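Local atomic coordinates of 6-phosphogluconate dehydratase (Shewanella oneidensis, PDB entry 2GP4), a protein that catalyses the dehydration of 6-phosphogluconate to 2-keto-3-deoxy-6-phosphogluconate, a step of the Entner-Doudoroff pathway, and is seen here without its iron-sulfur cluster. Residues I33-A38 with I337-D342. Residues are numbered along the deposited sequence; the frame is centred on the assembly and turned at random.
Sequences IARSKA and IVNWDD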
ATOM      1  N   ILE A  33       5.344  17.391  -7.794  1.00 19.23           N
ATOM      2  CA  ILE A  33       4.538  18.450  -8.390  1.00 19.02           C
ATOM      3  C   ILE A  33       5.100  18.834  -9.760  1.00 19.74           C
ATOM      4  O   ILE A  33       4.345  18.956 -10.732  1.00 19.73           O
ATOM      5  CB  ILE A  33       4.453  19.697  -7.471  1.00 19.37           C
ATOM      6  CG1 ILE A  33       3.652  19.377  -6.200  1.00 18.61           C
ATOM      7  CG2 ILE A  33       3.869  20.919  -8.225  1.00 17.99           C
ATOM      8  CD1 ILE A  33       3.800  20.411  -5.090  1.00 18.26           C
ATOM      9  N   ALA A  34       6.421  19.007  -9.830  1.00 20.17           N
ATOM     10  CA  ALA A  34       7.102  19.393 -11.070  1.00 20.46           C
ATOM     11  C   ALA A  34       6.940  18.327 -12.137  1.00 20.66           C
ATOM     12  O   ALA A  34       6.652  18.630 -13.295  1.00 20.81           O
ATOM     13  CB  ALA A  34       8.585  19.665 -10.815  1.00 20.27           C
ATOM     14  N   ARG A  35       7.115  17.077 -11.731  1.00 20.97           N
ATOM     15  CA  ARG A  35       7.088  15.955 -12.655  1.00 21.42           C
ATOM     16  C   ARG A  35       5.671  15.652 -13.134  1.00 21.34           C
ATOM     17  O   ARG A  35       5.493  15.106 -14.211  1.00 21.29           O
ATOM     18  CB  ARG A  35       7.703  14.727 -11.986  1.00 21.49           C
ATOM     19  CG  ARG A  35       7.972  13.559 -12.911  1.00 21.97           C
ATOM     20  CD  ARG A  35       8.787  12.516 -12.185  1.00 23.41           C
ATOM     21  NE  ARG A  35       8.138  12.133 -10.940  1.00 24.91           N
ATOM     22  CZ  ARG A  35       8.764  11.926  -9.788  1.00 25.02           C
ATOM     23  NH1 ARG A  35      10.079  12.069  -9.693  1.00 25.60           N
ATOM     24  NH2 ARG A  35       8.061  11.585  -8.724  1.00 25.04           N
ATOM     25  N   SER A  36       4.677  16.013 -12.326  1.00 21.63           N
ATOM     26  CA  SER A  36       3.269  15.771 -12.644  1.00 22.20           C
ATOM     27  C   SER A  36       2.594  16.979 -13.300  1.00 22.53           C
ATOM     28  O   SER A  36       1.428  16.900 -13.694  1.00 22.75           O
ATOM     29  CB  SER A  36       2.496  15.378 -11.380  1.00 22.15           C
ATOM     30  OG  SER A  36       3.126  14.312 -10.693  1.00 22.19           O
ATOM     31  N   LYS A  37       3.341  18.077 -13.424  1.00 22.82           N
ATOM     32  CA  LYS A  37       2.847  19.363 -13.947  1.00 23.11           C
ATOM     33  C   LYS A  37       1.837  19.245 -15.091  1.00 22.96           C
ATOM     34  O   LYS A  37       0.705  19.712 -14.963  1.00 23.10           O
ATOM     35  CB  LYS A  37       4.031  20.250 -14.369  1.00 23.31           C
ATOM     36  CG  LYS A  37       3.672  21.676 -14.800  1.00 24.40           C
ATOM     37  CD  LYS A  37       3.619  22.644 -13.620  1.00 26.44           C
ATOM     38  CE  LYS A  37       3.100  24.020 -14.041  1.00 28.36           C
ATOM     39  NZ  LYS A  37       3.820  24.605 -15.220  1.00 29.08           N
ATOM     40  N   ALA A  38       2.253  18.629 -16.195  1.00 22.79           N
ATOM     41  CA  ALA A  38       1.413  18.498 -17.385  1.00 22.67           C
ATOM     42  C   ALA A  38       0.237  17.545 -17.169  1.00 22.75           C
ATOM     43  O   ALA A  38      -0.916  17.900 -17.430  1.00 22.62           O
ATOM     44  CB  ALA A  38       2.251  18.057 -18.583  1.00 22.73           C
ATOM     45  N   ILE A 337       2.542  11.666 -10.768  1.00 17.81           N
ATOM     46  CA  ILE A 337       3.583  10.684 -11.062  1.00 17.39           C
ATOM     47  C   ILE A 337       4.565  10.544  -9.899  1.00 17.56           C
ATOM     48  O   ILE A 337       5.307  11.478  -9.595  1.00 17.63           O
ATOM     49  CB  ILE A 337       4.342  11.031 -12.371  1.00 17.50           C
ATOM     50  CG1 ILE A 337       3.346  11.340 -13.502  1.00 17.09           C
ATOM     51  CG2 ILE A 337       5.318   9.902 -12.743  1.00 16.66           C
ATOM     52  CD1 ILE A 337       3.973  11.716 -14.841  1.00 16.91           C
ATOM     53  N   VAL A 338       4.554   9.371  -9.263  1.00 17.55           N
ATOM     54  CA  VAL A 338       5.438   9.046  -8.138  1.00 17.46           C
ATOM     55  C   VAL A 338       6.293   7.818  -8.479  1.00 17.50           C
ATOM     56  O   VAL A 338       5.783   6.833  -9.018  1.00 17.41           O
ATOM     57  CB  VAL A 338       4.616   8.754  -6.842  1.00 17.68           C
ATOM     58  CG1 VAL A 338       5.513   8.264  -5.706  1.00 18.00           C
ATOM     59  CG2 VAL A 338       3.824   9.980  -6.395  1.00 17.53           C
ATOM     60  N   ASN A 339       7.590   7.872  -8.175  1.00 17.52           N
ATOM     61  CA  ASN A 339       8.471   6.724  -8.424  1.00 17.53           C
ATOM     62  C   ASN A 339       9.191   6.209  -7.162  1.00 17.46           C
ATOM     63  O   ASN A 339       8.974   6.724  -6.068  1.00 17.52           O
ATOM     64  CB  ASN A 339       9.447   7.006  -9.587  1.00 17.39           C
ATOM     65  CG  ASN A 339      10.375   8.200  -9.330  1.00 18.60           C
ATOM     66  OD1 ASN A 339      10.843   8.844 -10.278  1.00 19.80           O
ATOM     67  ND2 ASN A 339      10.654   8.492  -8.063  1.00 19.04           N
ATOM     68  N   TRP A 340      10.045   5.201  -7.324  1.00 17.56           N
ATOM     69  CA  TRP A 340      10.783   4.621  -6.198  1.00 17.78           C
ATOM     70  C   TRP A 340      11.799   5.558  -5.557  1.00 17.94           C
ATOM     71  O   TRP A 340      12.130   5.395  -4.389  1.00 18.08           O
ATOM     72  CB  TRP A 340      11.444   3.288  -6.576  1.00 17.41           C
ATOM     73  CG  TRP A 340      10.464   2.168  -6.754  1.00 16.80           C
ATOM     74  CD1 TRP A 340       9.180   2.110  -6.272  1.00 16.44           C
ATOM     75  CD2 TRP A 340      10.690   0.931  -7.437  1.00 16.83           C
ATOM     76  NE1 TRP A 340       8.594   0.922  -6.624  1.00 15.98           N
ATOM     77  CE2 TRP A 340       9.495   0.174  -7.335  1.00 16.67           C
ATOM     78  CE3 TRP A 340      11.779   0.387  -8.132  1.00 16.01           C
ATOM     79  CZ2 TRP A 340       9.360  -1.091  -7.906  1.00 16.68           C
ATOM     80  CZ3 TRP A 340      11.646  -0.872  -8.697  1.00 16.50           C
ATOM     81  CH2 TRP A 340      10.443  -1.599  -8.579  1.00 16.78           C
ATOM     82  N   ASP A 341      12.288   6.535  -6.312  1.00 18.37           N
ATOM     83  CA  ASP A 341      13.165   7.562  -5.741  1.00 18.80           C
ATOM     84  C   ASP A 341      12.414   8.373  -4.684  1.00 18.89           C
ATOM     85  O   ASP A 341      13.000   8.784  -3.681  1.00 18.79           O
ATOM     86  CB  ASP A 341      13.696   8.500  -6.819  1.00 19.04           C
ATOM     87  CG  ASP A 341      14.436   7.772  -7.921  1.00 20.32           C
ATOM     88  OD1 ASP A 341      13.831   7.547  -8.987  1.00 22.46           O
ATOM     89  OD2 ASP A 341      15.622   7.441  -7.732  1.00 22.57           O
ATOM     90  N   ASP A 342      11.119   8.607  -4.913  1.00 18.85           N
ATOM     91  CA  ASP A 342      10.283   9.281  -3.927  1.00 19.06           C
ATOM     92  C   ASP A 342      10.190   8.463  -2.644  1.00 18.99           C
ATOM     93  O   ASP A 342      10.397   8.994  -1.563  1.00 18.92           O
ATOM     94  CB  ASP A 342       8.879   9.558  -4.472  1.00 19.09           C
ATOM     95  CG  ASP A 342       8.895  10.333  -5.785  1.00 19.53           C
ATOM     96  OD1 ASP A 342       9.796  11.178  -5.998  1.00 19.50           O
ATOM     97  OD2 ASP A 342       7.986  10.091  -6.607  1.00 19.29           O
TER
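Arg35 meets Ile337 and Asp342, and Ser36 meets Ile337, joining the long helix 23-51 to the connection that leads into helix 340-347, with Asn339 at its N-cap position, in the largely alpha-helical N-terminal part of this dehydratase. Among the hydrogen bonds to backbone, the guanidinium of Arg35 grips a single carbonyl side-on: NE lies 3.2 Å and NH2 2.9 Å from Ile337 O, which sits in the guanidinium plane, while both nitrogens approach from one face of the carbonyl. The chain extends from the helix with CG trans to the backbone N (chi1 -169°) and then bends at chi3, 54°, which turns the edge of the group to that oxygen. One residue on, Ser36 OG accepts a nearly straight bond from Ile337 N at 2.7 Å. The charged contact is a salt bridge from Arg35 NH2 to Asp342 OD2, 2.6 Å, though its hydrogen bonding is weak, the N-H being bent to 123°. Asp342 OD1 also forms a salt bridge with Arg31. A leucine here has no such nitrogens, and the connection would probably be held less firmly to helix 23-51. Ile337 packs alongside, its CD1 3.8 Å from Arg35 O. Asn339 N lies 2.7 Å from Asp342 OD2 and donates to it from above the carboxylate plane.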